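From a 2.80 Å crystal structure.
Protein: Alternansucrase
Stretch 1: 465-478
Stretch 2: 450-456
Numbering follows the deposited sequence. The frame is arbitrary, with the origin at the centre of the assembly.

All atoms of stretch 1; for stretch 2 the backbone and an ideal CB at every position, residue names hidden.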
ATOM      1  N   THR A 465      -0.799 -44.399  -6.444  1.00 70.96           N
ATOM      2  CA  THR A 465      -1.371 -43.101  -6.139  1.00 71.51           C
ATOM      3  C   THR A 465      -2.406 -43.372  -5.082  1.00 68.41           C
ATOM      4  O   THR A 465      -3.198 -44.293  -5.221  1.00 67.61           O
ATOM      5  CB  THR A 465      -1.938 -42.412  -7.391  1.00 74.67           C
ATOM      6  OG1 THR A 465      -0.847 -42.058  -8.261  1.00 73.72           O
ATOM      7  CG2 THR A 465      -2.727 -41.142  -7.025  1.00 76.78           C
ATOM      8  N   THR A 466      -2.368 -42.597  -4.003  1.00 66.32           N
ATOM      9  CA  THR A 466      -3.188 -42.884  -2.857  1.00 69.59           C
ATOM     10  C   THR A 466      -4.035 -41.688  -2.477  1.00 66.11           C
ATOM     11  O   THR A 466      -3.588 -40.546  -2.522  1.00 67.88           O
ATOM     12  CB  THR A 466      -2.321 -43.330  -1.643  1.00 78.54           C
ATOM     13  OG1 THR A 466      -1.271 -42.372  -1.394  1.00 77.50           O
ATOM     14  CG2 THR A 466      -1.699 -44.705  -1.887  1.00 78.98           C
ATOM     15  N   THR A 467      -5.274 -41.970  -2.112  1.00 68.82           N
ATOM     16  CA  THR A 467      -6.155 -40.998  -1.481  1.00 69.19           C
ATOM     17  C   THR A 467      -6.125 -41.261   0.006  1.00 63.30           C
ATOM     18  O   THR A 467      -6.856 -42.093   0.517  1.00 70.04           O
ATOM     19  CB  THR A 467      -7.604 -41.173  -1.968  1.00 74.29           C
ATOM     20  OG1 THR A 467      -7.604 -41.605  -3.335  1.00 76.91           O
ATOM     21  CG2 THR A 467      -8.376 -39.861  -1.800  1.00 78.65           C
ATOM     22  N   TYR A 468      -5.253 -40.581   0.712  1.00 57.36           N
ATOM     23  CA  TYR A 468      -5.234 -40.703   2.145  1.00 56.12           C
ATOM     24  C   TYR A 468      -5.755 -39.468   2.855  1.00 53.98           C
ATOM     25  O   TYR A 468      -5.480 -38.359   2.453  1.00 56.58           O
ATOM     26  CB  TYR A 468      -3.814 -41.042   2.595  1.00 56.92           C
ATOM     27  CG  TYR A 468      -3.369 -42.461   2.301  1.00 54.75           C
ATOM     28  CD1 TYR A 468      -4.232 -43.549   2.473  1.00 53.17           C
ATOM     29  CD2 TYR A 468      -2.049 -42.723   1.906  1.00 53.61           C
ATOM     30  CE1 TYR A 468      -3.793 -44.844   2.226  1.00 53.52           C
ATOM     31  CE2 TYR A 468      -1.618 -44.002   1.637  1.00 51.77           C
ATOM     32  CZ  TYR A 468      -2.480 -45.060   1.801  1.00 54.12           C
ATOM     33  OH  TYR A 468      -2.023 -46.349   1.565  1.00 57.99           O
ATOM     34  N   THR A 469      -6.531 -39.685   3.901  1.00 57.40           N
ATOM     35  CA  THR A 469      -7.079 -38.622   4.718  1.00 60.01           C
ATOM     36  C   THR A 469      -6.460 -38.776   6.096  1.00 56.41           C
ATOM     37  O   THR A 469      -5.812 -39.779   6.409  1.00 57.57           O
ATOM     38  CB  THR A 469      -8.614 -38.723   4.776  1.00 63.11           C
ATOM     39  OG1 THR A 469      -9.066 -38.910   3.451  1.00 61.67           O
ATOM     40  CG2 THR A 469      -9.278 -37.457   5.286  1.00 69.37           C
ATOM     41  N   ALA A 470      -6.586 -37.729   6.881  1.00 55.51           N
ATOM     42  CA  ALA A 470      -6.186 -37.764   8.272  1.00 56.13           C
ATOM     43  C   ALA A 470      -6.882 -38.913   9.010  1.00 54.23           C
ATOM     44  O   ALA A 470      -6.372 -39.415   9.987  1.00 56.05           O
ATOM     45  CB  ALA A 470      -6.495 -36.418   8.911  1.00 52.79           C
ATOM     46  N   ALA A 471      -8.043 -39.330   8.524  1.00 52.94           N
ATOM     47  CA  ALA A 471      -8.787 -40.437   9.133  1.00 52.51           C
ATOM     48  C   ALA A 471      -8.167 -41.821   8.931  1.00 50.93           C
ATOM     49  O   ALA A 471      -8.500 -42.759   9.654  1.00 51.27           O
ATOM     50  CB  ALA A 471     -10.228 -40.439   8.629  1.00 51.74           C
ATOM     51  N   THR A 472      -7.311 -41.952   7.921  1.00 49.02           N
ATOM     52  CA  THR A 472      -6.614 -43.194   7.638  1.00 49.19           C
ATOM     53  C   THR A 472      -5.807 -43.570   8.867  1.00 52.35           C
ATOM     54  O   THR A 472      -5.304 -42.682   9.573  1.00 52.29           O
ATOM     55  CB  THR A 472      -5.661 -43.027   6.443  1.00 49.60           C
ATOM     56  OG1 THR A 472      -6.397 -42.587   5.306  1.00 48.16           O
ATOM     57  CG2 THR A 472      -4.929 -44.332   6.112  1.00 49.66           C
ATOM     58  N   SER A 473      -5.693 -44.875   9.130  1.00 49.79           N
ATOM     59  CA  SER A 473      -5.068 -45.336  10.357  1.00 50.23           C
ATOM     60  C   SER A 473      -3.601 -44.999  10.318  1.00 48.03           C
ATOM     61  O   SER A 473      -3.005 -44.906   9.256  1.00 46.47           O
ATOM     62  CB  SER A 473      -5.252 -46.847  10.552  1.00 52.78           C
ATOM     63  OG  SER A 473      -4.248 -47.603   9.894  1.00 53.01           O
ATOM     64  N   GLN A 474      -3.019 -44.828  11.492  1.00 45.83           N
ATOM     65  CA  GLN A 474      -1.634 -44.465  11.587  1.00 45.97           C
ATOM     66  C   GLN A 474      -0.750 -45.573  11.022  1.00 48.71           C
ATOM     67  O   GLN A 474       0.267 -45.289  10.387  1.00 53.63           O
ATOM     68  CB  GLN A 474      -1.277 -44.182  13.045  1.00 45.39           C
ATOM     69  CG  GLN A 474       0.082 -43.553  13.235  1.00 47.78           C
ATOM     70  CD  GLN A 474       0.160 -42.178  12.634  1.00 46.73           C
ATOM     71  OE1 GLN A 474      -0.533 -41.281  13.077  1.00 47.16           O
ATOM     72  NE2 GLN A 474       1.000 -42.006  11.601  1.00 46.49           N
ATOM     73  N   LYS A 475      -1.105 -46.827  11.291  1.00 51.30           N
ATOM     74  CA  LYS A 475      -0.326 -47.968  10.810  1.00 53.04           C
ATOM     75  C   LYS A 475      -0.256 -47.952   9.284  1.00 50.51           C
ATOM     76  O   LYS A 475       0.813 -48.093   8.714  1.00 50.34           O
ATOM     77  CB  LYS A 475      -0.977 -49.252  11.299  1.00 60.07           C
ATOM     78  CG  LYS A 475      -0.390 -50.557  10.753  1.00 67.31           C
ATOM     79  CD  LYS A 475       0.709 -51.114  11.640  1.00 72.62           C
ATOM     80  CE  LYS A 475       1.168 -52.488  11.175  1.00 72.76           C
ATOM     81  NZ  LYS A 475       1.877 -52.389   9.869  1.00 76.43           N
ATOM     82  N   THR A 476      -1.404 -47.760   8.631  1.00 48.19           N
ATOM     83  CA  THR A 476      -1.483 -47.704   7.182  1.00 47.53           C
ATOM     84  C   THR A 476      -0.625 -46.576   6.620  1.00 50.63           C
ATOM     85  O   THR A 476       0.067 -46.778   5.630  1.00 53.15           O
ATOM     86  CB  THR A 476      -2.931 -47.513   6.702  1.00 46.25           C
ATOM     87  OG1 THR A 476      -3.739 -48.607   7.163  1.00 44.11           O
ATOM     88  CG2 THR A 476      -2.996 -47.439   5.166  1.00 45.90           C
ATOM     89  N   LEU A 477      -0.656 -45.401   7.250  1.00 49.01           N
ATOM     90  CA  LEU A 477       0.103 -44.256   6.761  1.00 50.29           C
ATOM     91  C   LEU A 477       1.600 -44.498   6.864  1.00 51.53           C
ATOM     92  O   LEU A 477       2.343 -44.195   5.931  1.00 55.80           O
ATOM     93  CB  LEU A 477      -0.265 -42.993   7.531  1.00 50.39           C
ATOM     94  CG  LEU A 477      -1.707 -42.483   7.389  1.00 48.90           C
ATOM     95  CD1 LEU A 477      -1.955 -41.436   8.453  1.00 48.64           C
ATOM     96  CD2 LEU A 477      -1.965 -41.898   6.019  1.00 49.36           C
ATOM     97  N   ASN A 478       2.034 -45.066   7.978  1.00 50.74           N
ATOM     98  CA  ASN A 478       3.449 -45.392   8.173  1.00 51.72           C
ATOM     99  C   ASN A 478       3.946 -46.471   7.205  1.00 52.44           C
ATOM    100  O   ASN A 478       5.062 -46.384   6.706  1.00 50.54           O
ATOM    101  CB  ASN A 478       3.702 -45.808   9.628  1.00 50.17           C
ATOM    102  CG  ASN A 478       3.591 -44.642  10.603  1.00 47.74           C
ATOM    103  OD1 ASN A 478       3.769 -43.507  10.215  1.00 48.07           O
ATOM    104  ND2 ASN A 478       3.300 -44.924  11.853  1.00 47.65           N
ATOM    105  N   UNK A 450       0.912 -35.947   7.167  1.00 46.12           N
ATOM    106  CA  UNK A 450       1.433 -37.236   6.709  1.00 48.06           C
ATOM    107  C   UNK A 450       0.671 -37.716   5.487  1.00 46.90           C
ATOM    108  O   UNK A 450       1.273 -38.163   4.527  1.00 47.59           O
ATOM    109  CB  UNK A 450       1.351 -38.280   7.824  1.00 48.06           C
ATOM    110  N   UNK A 451      -0.656 -37.649   5.550  1.00 44.66           N
ATOM    111  CA  UNK A 451      -1.494 -38.121   4.453  1.00 45.57           C
ATOM    112  C   UNK A 451      -1.279 -37.278   3.202  1.00 47.93           C
ATOM    113  O   UNK A 451      -1.310 -37.801   2.077  1.00 48.89           O
ATOM    114  CB  UNK A 451      -2.969 -38.097   4.859  1.00 45.57           C
ATOM    115  N   UNK A 452      -1.076 -35.977   3.397  1.00 47.70           N
ATOM    116  CA  UNK A 452      -0.848 -35.079   2.263  1.00 48.63           C
ATOM    117  C   UNK A 452       0.509 -35.341   1.611  1.00 51.79           C
ATOM    118  O   UNK A 452       0.606 -35.377   0.386  1.00 62.03           O
ATOM    119  CB  UNK A 452      -0.938 -33.620   2.715  1.00 48.63           C
ATOM    120  N   UNK A 453       1.537 -35.540   2.427  1.00 50.40           N
ATOM    121  CA  UNK A 453       2.854 -35.903   1.932  1.00 49.15           C
ATOM    122  C   UNK A 453       2.771 -37.161   1.084  1.00 52.32           C
ATOM    123  O   UNK A 453       3.296 -37.189  -0.012  1.00 53.13           O
ATOM    124  CB  UNK A 453       3.831 -36.104   3.093  1.00 49.15           C
ATOM    125  N   UNK A 454       2.105 -38.193   1.596  1.00 54.15           N
ATOM    126  CA  UNK A 454       1.984 -39.469   0.896  1.00 53.95           C
ATOM    127  C   UNK A 454       1.278 -39.319  -0.432  1.00 53.52           C
ATOM    128  O   UNK A 454       1.771 -39.826  -1.443  1.00 58.58           O
ATOM    129  CB  UNK A 454       1.238 -40.484   1.764  1.00 53.95           C
ATOM    130  N   UNK A 455       0.157 -38.603  -0.439  1.00 52.67           N
ATOM    131  CA  UNK A 455      -0.570 -38.353  -1.681  1.00 51.32           C
ATOM    132  C   UNK A 455       0.256 -37.532  -2.695  1.00 53.68           C
ATOM    133  O   UNK A 455       0.228 -37.813  -3.885  1.00 55.54           O
ATOM    134  CB  UNK A 455      -1.879 -37.626  -1.369  1.00 51.32           C
ATOM    135  N   UNK A 456       0.982 -36.522  -2.225  1.00 55.55           N
ATOM    136  CA  UNK A 456       1.800 -35.691  -3.101  1.00 59.96           C
ATOM    137  C   UNK A 456       2.958 -36.480  -3.748  1.00 61.04           C
ATOM    138  O   UNK A 456       3.160 -36.404  -4.957  1.00 67.46           O
ATOM    139  CB  UNK A 456       2.356 -34.506  -2.309  1.00 59.96           C
TER

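The backbone of 450-456 is helical throughout and approaches stretch 1 at two places, the extended segment around Thr-466 to Tyr-468 and the helix that begins at Gln-474, whose axis lies 10.6 Å away at an angle of 35°.

At position 450 the CA-to-CB bond points toward stretch 1. The ideal CB lies 4.6 Å from Leu-477 CD1 and 5.3 Å from Gln-474 NE2, a gap that leaves room for a side chain of some length. Leucine or methionine could fill it against Leu-477, but the amides of Gln-474 and Asn-478 favour a polar end able both to give and to accept. The residue is Gln-450, extended with chi1 and chi2 both t. Its OE1 accepts from Gln-474 NE2 at 2.8 Å, and its NE2 donates to Asn-478 OD1 at 2.8 Å, so one amide group joins two side chains a helical turn apart.

Position 451 also points toward stretch 1, but with little room: its ideal CB is 3.5 Å from Tyr-468 O, 3.6 Å from Thr-469 O and 4.1 Å from Leu-477 CD2. A small residue, alanine, glycine or perhaps serine, suits this spot. It is Ala-451, whose CB packs 3.8 Å from Tyr-468 CB and lets the two backbones come close, with 5.1 Å between Ala-451 CA and Tyr-468 CA.

Positions 452 and 453 have no stretch 1 atom within 5.5 Å of the ideal CB, so stretch 1 sets little limit on either. They are Asn-452 and Tyr-453, neither in contact with it.

Position 454 points toward stretch 1, its ideal CB 4.0 Å from Tyr-468 CD2 and 4.5 Å from Thr-466 OG1. With the Tyr-468 ring and Leu-477 nearby, leucine, isoleucine or methionine would fit. Leu-454 places its CD1 3.8 Å from Tyr-468 CD2 and 3.7 Å from Leu-477 CD2, bridging the two parts of stretch 1.

At position 455 CA-to-CB points sideways, yet the ideal CB is 3.6 Å from Thr-466 O and 4.9 Å from Tyr-468 N. Backbone donors and acceptors invite a short polar group, such as asparagine, aspartate or serine. Asn-455 has both functions: Tyr-468 N donates to its OD1 at 3.0 Å, and its ND2 donates to Tyr-468 O at 3.1 Å, pairing the amide with both polar backbone atoms of one residue. The place of OD1 is less sure, since it is modelled too close to Thr-466 O.

Position 456 points away and could hold many residues; it is Phe-456, without contact to stretch 1.

Stretch 2 (450-456) QANYLNF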
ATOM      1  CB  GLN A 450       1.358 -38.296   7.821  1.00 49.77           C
ATOM      2  CG  GLN A 450       1.924 -39.653   7.427  1.00 50.51           C
ATOM      3  CD  GLN A 450       2.280 -40.511   8.604  1.00 51.94           C
ATOM      4  OE1 GLN A 450       2.021 -40.144   9.753  1.00 55.93           O
ATOM      5  NE2 GLN A 450       2.828 -41.698   8.341  1.00 54.11           N
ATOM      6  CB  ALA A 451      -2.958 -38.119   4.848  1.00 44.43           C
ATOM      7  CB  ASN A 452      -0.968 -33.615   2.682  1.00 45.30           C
ATOM      8  CG  ASN A 452      -2.400 -33.200   2.965  1.00 42.98           C
ATOM      9  OD1 ASN A 452      -3.341 -33.855   2.556  1.00 43.98           O
ATOM     10  ND2 ASN A 452      -2.563 -32.090   3.650  1.00 41.81           N
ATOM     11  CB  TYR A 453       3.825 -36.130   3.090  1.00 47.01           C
ATOM     12  CG  TYR A 453       5.089 -36.888   2.723  1.00 45.64           C
ATOM     13  CD1 TYR A 453       6.202 -36.231   2.218  1.00 45.95           C
ATOM     14  CD2 TYR A 453       5.174 -38.247   2.896  1.00 46.98           C
ATOM     15  CE1 TYR A 453       7.363 -36.920   1.897  1.00 46.88           C
ATOM     16  CE2 TYR A 453       6.328 -38.955   2.574  1.00 48.81           C
ATOM     17  CZ  TYR A 453       7.422 -38.292   2.083  1.00 47.99           C
ATOM     18  OH  TYR A 453       8.542 -39.022   1.772  1.00 47.25           O
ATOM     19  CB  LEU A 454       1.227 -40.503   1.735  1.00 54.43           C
ATOM     20  CG  LEU A 454       1.952 -40.938   2.999  1.00 55.29           C
ATOM     21  CD1 LEU A 454       1.009 -41.757   3.851  1.00 57.46           C
ATOM     22  CD2 LEU A 454       3.212 -41.748   2.707  1.00 56.65           C
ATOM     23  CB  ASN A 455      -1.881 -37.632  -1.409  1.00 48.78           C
ATOM     24  CG  ASN A 455      -2.861 -38.479  -0.660  1.00 48.21           C
ATOM     25  OD1 ASN A 455      -2.670 -39.679  -0.499  1.00 57.09           O
ATOM     26  ND2 ASN A 455      -3.925 -37.870  -0.199  1.00 46.76           N
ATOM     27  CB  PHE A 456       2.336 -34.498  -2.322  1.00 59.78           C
ATOM     28  CG  PHE A 456       3.151 -33.543  -3.137  1.00 61.67           C
ATOM     29  CD1 PHE A 456       2.535 -32.536  -3.852  1.00 64.05           C
ATOM     30  CD2 PHE A 456       4.538 -33.601  -3.126  1.00 63.29           C
ATOM     31  CE1 PHE A 456       3.284 -31.622  -4.575  1.00 64.35           C
ATOM     32  CE2 PHE A 456       5.294 -32.706  -3.862  1.00 63.96           C
ATOM     33  CZ  PHE A 456       4.658 -31.730  -4.601  1.00 64.61           C
TER
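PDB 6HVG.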